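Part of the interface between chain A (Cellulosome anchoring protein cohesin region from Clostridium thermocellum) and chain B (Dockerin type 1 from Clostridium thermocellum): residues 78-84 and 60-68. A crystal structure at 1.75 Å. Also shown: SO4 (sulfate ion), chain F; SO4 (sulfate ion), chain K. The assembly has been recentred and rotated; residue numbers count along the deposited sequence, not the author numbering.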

# COMPACT_ATOMS: atom_id res chain seq x y z
N PHE A 78 7.89 0.81 -6.45
CA PHE A 78 6.92 -0.16 -5.91
C PHE A 78 7.54 -1.03 -4.83
O PHE A 78 8.61 -1.62 -5.03
CB PHE A 78 6.35 -1.01 -7.06
CG PHE A 78 5.35 -2.03 -6.61
CD1 PHE A 78 3.99 -1.76 -6.67
CD2 PHE A 78 5.76 -3.28 -6.15
CE1 PHE A 78 3.06 -2.71 -6.27
CE2 PHE A 78 4.82 -4.23 -5.74
CZ PHE A 78 3.48 -3.95 -5.79
N ASP A 79 6.90 -1.06 -3.67
CA ASP A 79 7.29 -1.93 -2.59
C ASP A 79 6.07 -2.58 -1.98
O ASP A 79 4.96 -2.06 -2.08
CB ASP A 79 7.96 -1.15 -1.48
CG ASP A 79 9.36 -0.71 -1.85
OD1 ASP A 79 10.29 -1.53 -1.72
OD2 ASP A 79 9.51 0.47 -2.25
N TYR A 80 6.29 -3.71 -1.34
CA TYR A 80 5.23 -4.31 -0.53
C TYR A 80 5.86 -4.96 0.68
O TYR A 80 7.05 -5.24 0.69
CB TYR A 80 4.49 -5.37 -1.34
CG TYR A 80 5.29 -6.64 -1.48
CD1 TYR A 80 5.15 -7.68 -0.56
CD2 TYR A 80 6.22 -6.78 -2.51
CE1 TYR A 80 5.90 -8.84 -0.67
CE2 TYR A 80 6.98 -7.95 -2.63
CZ TYR A 80 6.81 -8.96 -1.71
OH TYR A 80 7.57 -10.11 -1.83
N ASN A 81 5.03 -5.24 1.67
CA ASN A 81 5.44 -5.97 2.84
C ASN A 81 4.29 -6.82 3.34
O ASN A 81 3.15 -6.34 3.46
CB ASN A 81 5.82 -5.01 3.95
CG ASN A 81 6.24 -5.75 5.19
OD1 ASN A 81 7.17 -6.56 5.14
ND2 ASN A 81 5.57 -5.50 6.29
N ILE A 82 4.57 -8.07 3.67
CA ILE A 82 3.55 -8.91 4.28
C ILE A 82 3.79 -8.92 5.78
O ILE A 82 4.86 -9.33 6.24
CB ILE A 82 3.62 -10.33 3.73
CG1 ILE A 82 3.42 -10.28 2.23
CG2 ILE A 82 2.56 -11.23 4.40
CD1 ILE A 82 3.72 -11.58 1.54
N VAL A 83 2.79 -8.43 6.52
CA VAL A 83 2.80 -8.48 7.96
C VAL A 83 2.18 -9.82 8.36
O VAL A 83 0.98 -9.91 8.56
CB VAL A 83 2.03 -7.32 8.59
CG1 VAL A 83 2.23 -7.32 10.09
CG2 VAL A 83 2.50 -5.97 8.00
N TYR A 84 3.02 -10.84 8.46
CA TYR A 84 2.55 -12.20 8.70
C TYR A 84 1.68 -12.32 9.96
O TYR A 84 0.64 -12.99 9.93
CB TYR A 84 3.74 -13.15 8.75
CG TYR A 84 4.36 -13.31 7.40
CD1 TYR A 84 3.77 -14.12 6.44
CD2 TYR A 84 5.52 -12.62 7.06
CE1 TYR A 84 4.33 -14.26 5.18
CE2 TYR A 84 6.09 -12.75 5.81
CZ TYR A 84 5.49 -13.57 4.87
OH TYR A 84 6.04 -13.73 3.62
N LEU B 60 10.62 6.15 6.77
CA LEU B 60 9.23 6.45 6.44
C LEU B 60 8.62 5.33 5.59
O LEU B 60 7.47 4.94 5.83
CB LEU B 60 9.07 7.77 5.69
CG LEU B 60 8.69 8.99 6.52
CD1 LEU B 60 9.86 9.35 7.41
CD2 LEU B 60 8.33 10.13 5.60
N LYS B 61 9.38 4.83 4.61
CA LYS B 61 8.92 3.74 3.76
C LYS B 61 8.58 2.54 4.63
O LYS B 61 7.51 1.96 4.48
CB LYS B 61 9.97 3.38 2.71
CG LYS B 61 9.64 2.18 1.83
CD LYS B 61 10.80 1.72 0.94
CE LYS B 61 10.96 2.60 -0.29
NZ LYS B 61 11.70 1.96 -1.45
N ARG B 62 9.50 2.17 5.52
CA ARG B 62 9.28 1.03 6.44
C ARG B 62 8.02 1.20 7.30
O ARG B 62 7.26 0.24 7.55
CB ARG B 62 10.51 0.81 7.35
CG ARG B 62 11.71 0.24 6.64
CD ARG B 62 12.88 0.11 7.60
NE ARG B 62 14.08 -0.36 6.95
CZ ARG B 62 15.28 -0.36 7.52
NH1 ARG B 62 15.44 0.10 8.76
NH2 ARG B 62 16.33 -0.82 6.85
N TYR B 63 7.81 2.41 7.78
CA TYR B 63 6.65 2.72 8.58
C TYR B 63 5.39 2.56 7.75
O TYR B 63 4.43 1.94 8.19
CB TYR B 63 6.79 4.15 9.10
CG TYR B 63 5.63 4.65 9.93
CD1 TYR B 63 5.60 4.49 11.30
CD2 TYR B 63 4.57 5.31 9.33
CE1 TYR B 63 4.52 4.97 12.06
CE2 TYR B 63 3.49 5.78 10.07
CZ TYR B 63 3.48 5.61 11.43
OH TYR B 63 2.41 6.09 12.16
N LEU B 64 5.40 3.05 6.51
CA LEU B 64 4.19 3.03 5.70
C LEU B 64 3.90 1.60 5.21
O LEU B 64 2.75 1.29 4.88
CB LEU B 64 4.27 4.00 4.53
CG LEU B 64 4.28 5.47 4.94
CD1 LEU B 64 4.46 6.32 3.69
CD2 LEU B 64 2.99 5.87 5.71
N LEU B 65 4.94 0.77 5.15
CA LEU B 65 4.81 -0.64 4.79
C LEU B 65 4.48 -1.50 6.03
O LEU B 65 4.38 -2.72 5.92
CB LEU B 65 6.10 -1.14 4.14
CG LEU B 65 6.36 -0.72 2.67
CD1 LEU B 65 7.75 -1.11 2.21
CD2 LEU B 65 5.31 -1.26 1.68
N HIS B 66 4.33 -0.86 7.19
CA HIS B 66 4.07 -1.53 8.47
C HIS B 66 5.19 -2.51 8.87
O HIS B 66 4.95 -3.50 9.59
CB HIS B 66 2.72 -2.24 8.42
CG HIS B 66 1.58 -1.32 8.10
ND1 HIS B 66 0.27 -1.74 8.06
CD2 HIS B 66 1.57 -0.01 7.80
CE1 HIS B 66 -0.50 -0.72 7.75
NE2 HIS B 66 0.26 0.35 7.58
N MET B 67 6.40 -2.25 8.39
CA MET B 67 7.59 -3.00 8.83
C MET B 67 8.04 -2.59 10.22
O MET B 67 8.71 -3.35 10.93
CB MET B 67 8.73 -2.83 7.83
CG MET B 67 8.42 -3.44 6.49
SD MET B 67 9.60 -2.97 5.22
CE MET B 67 11.08 -3.80 5.79
N ILE B 68 7.67 -1.38 10.61
CA ILE B 68 7.89 -0.86 11.96
C ILE B 68 6.66 -0.09 12.37
O ILE B 68 5.89 0.38 11.52
CB ILE B 68 9.16 0.05 12.03
CG1 ILE B 68 9.00 1.28 11.13
CG2 ILE B 68 10.38 -0.73 11.61
CD1 ILE B 68 10.25 2.18 11.05
S SO4 F . 5.75 -10.14 10.74
O1 SO4 F . 5.88 -11.56 11.05
O2 SO4 F . 6.76 -9.37 11.47
O3 SO4 F . 5.99 -9.94 9.31
O4 SO4 F . 4.44 -9.69 11.17
S SO4 K . 14.72 -2.16 4.01
O1 SO4 K . 14.33 -2.77 2.73
O2 SO4 K . 16.08 -1.63 3.88
O3 SO4 K . 13.80 -1.07 4.32
O4 SO4 K . 14.65 -3.16 5.08

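The contact sets one face of a cohesin strand against the C-terminal end of a dockerin helix. Along the strand, D79(A), N81(A) and V83(A) point their CA-to-CB bonds toward chain B, while F78(A), Y80(A) and I82(A) point away, in the usual alternation of a strand.

L65(B) covers the most surface. Its two methyls pack against the strand: CD1 lies 3.7 Å from CB of D79(A), and CD2 lies 3.8 Å from CA of Y80(A). Y80(A) thus meets the leucine through its backbone, although its side chain turns away.

N81(A) sits opposite L65(B), with their CB atoms 3.9 Å apart. Its ND2 donates a hydrogen bond to O of L65(B) at 3.0 Å. The acceptor lies where the helix ends: H66(B) has positive phi, and M67(B) N and H66(B) N bond back to R62(B) O and Y63(B) O in a Schellman motif. CG of N81(A) also packs against CG of M67(B) at 3.4 Å.

D79(A) adds charge to the apolar packing. Its OD2 accepts a hydrogen bond from NZ of K61(B) at 2.8 Å, within a salt bridge. K61(B) lies one helical turn before L65(B), so both reach the same aspartate.

Beyond N81(A), CG2 of V83(A) touches CB of H66(B) at 3.8 Å. The imidazole leads away, and its ND1 is hydrogen-bonded elsewhere in the structure.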